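Long-range contact in metal-independent carbonic anhydrase (Nostoc sp. PCC 7120 = FACHB-418, PDB 7C5W), which catalyses the hydration of carbon dioxide to bicarbonate without needing a metal cofactor, working as a homotetramer built as a dimer of dimers: residues 69-74 / 166-171. Numbering follows the deposited sequence.
Sequences YQFGPV and RIITHH
R166 reaches from the strand to the loop 69-74 and meets F71 with its carbon stem and Q70 with its charged end. Its CB lies near the plane of the phenyl ring, at the edge, 4.1 Å from F71 CE2, and the methylenes suit this apolar rim. Bends at chi2 and chi3 keep the chain from running straight out. At its end, R166 NH2 sits 2.9 Å from Q70 OE1 but also 3.1 Å from Q70 NE2, another donor, so the amide, its plane 80° from that of the guanidinium, is no clean partner. The firmer polar partners lie outside: NH1 forms a salt bridge with D160, NE donates to the carbonyl of Y67, and Q70 NE2 bonds to the carbonyl of D64. An alanine in place of R166 would probably leave D160 without its countercharge and the Y67 carbonyl without this donor, while opening a gap beside Q70.

The F71 ring also meets a branched aliphatic side chain, its CD2 lying 4.1 Å from I168 CG2. R22 of the third subunit makes a cation-pi contact with the same ring, so an aromatic residue serves both fold and assembly.

V74 brings the loop in against the strand's backbone, at the classic beta bulge where I168 and T169 both face Q156. Its CG1, anti to the backbone N (chi1 173°), approaches I168 O at 3.6 Å, and CG2 comes 3.9 Å from I167 O. Within the loop CG2 also sits over the centre of the Y69 ring; a compact, branched valine can fill both places. Loop and strand thus meet mainly through van der Waals contact, of F71 with aliphatic carbons and of V74 with backbone carbonyls, while the arginine's charge is probably balanced by D160 of the same chain.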
loop_
_atom_site.group_PDB
_atom_site.type_symbol
_atom_site.label_atom_id
_atom_site.label_comp_id
_atom_site.label_asym_id
_atom_site.label_seq_id
_atom_site.Cartn_x
_atom_site.Cartn_y
_atom_site.Cartn_z
ATOM N N TYR A 69 -18.479 -1.900 4.999
ATOM C CA TYR A 69 -19.428 -2.623 4.111
ATOM C C TYR A 69 -19.653 -1.833 2.819
ATOM O O TYR A 69 -20.024 -2.462 1.814
ATOM C CB TYR A 69 -20.722 -2.931 4.861
ATOM C CG TYR A 69 -20.546 -4.046 5.863
ATOM C CD1 TYR A 69 -20.401 -5.356 5.433
ATOM C CD2 TYR A 69 -20.489 -3.798 7.229
ATOM C CE1 TYR A 69 -20.229 -6.391 6.334
ATOM C CE2 TYR A 69 -20.325 -4.829 8.142
ATOM C CZ TYR A 69 -20.187 -6.131 7.692
ATOM O OH TYR A 69 -19.991 -7.175 8.554
ATOM N N GLN A 70 -19.392 -0.522 2.839
ATOM C CA GLN A 70 -19.493 0.366 1.650
ATOM C C GLN A 70 -18.514 -0.078 0.555
ATOM O O GLN A 70 -18.812 0.182 -0.610
ATOM C CB GLN A 70 -19.223 1.825 2.024
ATOM C CG GLN A 70 -20.287 2.426 2.937
ATOM C CD GLN A 70 -19.985 2.236 4.406
ATOM O OE1 GLN A 70 -19.153 1.411 4.795
ATOM N NE2 GLN A 70 -20.670 3.005 5.239
ATOM N N PHE A 71 -17.389 -0.715 0.897
ATOM C CA PHE A 71 -16.335 -1.105 -0.081
ATOM C C PHE A 71 -16.670 -2.443 -0.741
ATOM O O PHE A 71 -16.015 -2.782 -1.738
ATOM C CB PHE A 71 -14.965 -1.230 0.586
ATOM C CG PHE A 71 -14.512 0.006 1.316
ATOM C CD1 PHE A 71 -14.524 1.241 0.695
ATOM C CD2 PHE A 71 -14.055 -0.072 2.614
ATOM C CE1 PHE A 71 -14.112 2.376 1.370
ATOM C CE2 PHE A 71 -13.642 1.063 3.285
ATOM C CZ PHE A 71 -13.672 2.284 2.664
ATOM N N GLY A 72 -17.634 -3.175 -0.185
ATOM C CA GLY A 72 -17.919 -4.586 -0.515
ATOM C C GLY A 72 -17.947 -5.427 0.759
ATOM O O GLY A 72 -18.138 -4.904 1.857
ATOM N N PRO A 73 -17.742 -6.754 0.673
ATOM C CA PRO A 73 -17.806 -7.602 1.859
ATOM C C PRO A 73 -16.765 -7.175 2.898
ATOM O O PRO A 73 -15.673 -6.772 2.506
ATOM C CB PRO A 73 -17.484 -8.998 1.319
ATOM C CG PRO A 73 -16.697 -8.709 0.050
ATOM C CD PRO A 73 -17.405 -7.509 -0.544
ATOM N N VAL A 74 -17.153 -7.244 4.175
ATOM C CA VAL A 74 -16.239 -7.155 5.346
ATOM C C VAL A 74 -15.939 -8.581 5.815
ATOM O O VAL A 74 -16.875 -9.409 5.842
ATOM C CB VAL A 74 -16.852 -6.309 6.470
ATOM C CG1 VAL A 74 -15.989 -6.353 7.722
ATOM C CG2 VAL A 74 -17.092 -4.880 6.009
ATOM N N ARG A 166 -11.657 2.392 8.873
ATOM C CA ARG A 166 -12.823 1.487 8.728
ATOM C C ARG A 166 -12.356 0.041 8.880
ATOM O O ARG A 166 -11.327 -0.328 8.253
ATOM C CB ARG A 166 -13.489 1.690 7.367
ATOM C CG ARG A 166 -13.523 3.144 6.921
ATOM C CD ARG A 166 -14.571 3.950 7.654
ATOM N NE ARG A 166 -15.895 3.600 7.164
ATOM C CZ ARG A 166 -16.466 4.134 6.093
ATOM N NH1 ARG A 166 -15.828 5.059 5.396
ATOM N NH2 ARG A 166 -17.666 3.733 5.716
ATOM N N ILE A 167 -13.096 -0.745 9.665
ATOM C CA ILE A 167 -12.889 -2.210 9.832
ATOM C C ILE A 167 -13.305 -2.921 8.539
ATOM O O ILE A 167 -14.486 -2.833 8.145
ATOM C CB ILE A 167 -13.670 -2.730 11.052
ATOM C CG1 ILE A 167 -13.165 -2.094 12.352
ATOM C CG2 ILE A 167 -13.642 -4.245 11.105
ATOM C CD1 ILE A 167 -14.166 -2.150 13.486
ATOM N N ILE A 168 -12.348 -3.602 7.912
ATOM C CA ILE A 168 -12.557 -4.470 6.718
ATOM C C ILE A 168 -12.307 -5.926 7.114
ATOM O O ILE A 168 -12.677 -6.824 6.327
ATOM C CB ILE A 168 -11.638 -4.017 5.568
ATOM C CG1 ILE A 168 -10.158 -4.075 5.967
ATOM C CG2 ILE A 168 -12.051 -2.631 5.096
ATOM C CD1 ILE A 168 -9.189 -3.942 4.805
ATOM N N THR A 169 -11.707 -6.153 8.286
ATOM C CA THR A 169 -11.437 -7.505 8.843
ATOM C C THR A 169 -11.655 -7.485 10.360
ATOM O O THR A 169 -11.114 -6.594 11.021
ATOM C CB THR A 169 -10.024 -8.003 8.513
ATOM O OG1 THR A 169 -9.760 -7.876 7.115
ATOM C CG2 THR A 169 -9.831 -9.450 8.911
ATOM N N HIS A 170 -12.394 -8.470 10.871
ATOM C CA HIS A 170 -12.779 -8.626 12.291
ATOM C C HIS A 170 -12.976 -10.116 12.582
ATOM O O HIS A 170 -14.042 -10.647 12.268
ATOM C CB HIS A 170 -14.046 -7.812 12.573
ATOM C CG HIS A 170 -14.363 -7.658 14.022
ATOM N ND1 HIS A 170 -13.804 -8.471 14.987
ATOM C CD2 HIS A 170 -15.190 -6.810 14.667
ATOM C CE1 HIS A 170 -14.268 -8.126 16.169
ATOM N NE2 HIS A 170 -15.126 -7.117 16.001
ATOM N N HIS A 171 -11.954 -10.769 13.125
ATOM C CA HIS A 171 -11.999 -12.187 13.551
ATOM C C HIS A 171 -11.895 -12.218 15.076
ATOM O O HIS A 171 -10.851 -11.795 15.598
ATOM C CB HIS A 171 -10.894 -12.972 12.837
ATOM C CG HIS A 171 -10.962 -14.454 12.994
ATOM N ND1 HIS A 171 -10.596 -15.310 11.978
ATOM C CD2 HIS A 171 -11.308 -15.234 14.041
ATOM C CE1 HIS A 171 -10.711 -16.558 12.395
ATOM N NE2 HIS A 171 -11.155 -16.537 13.657
#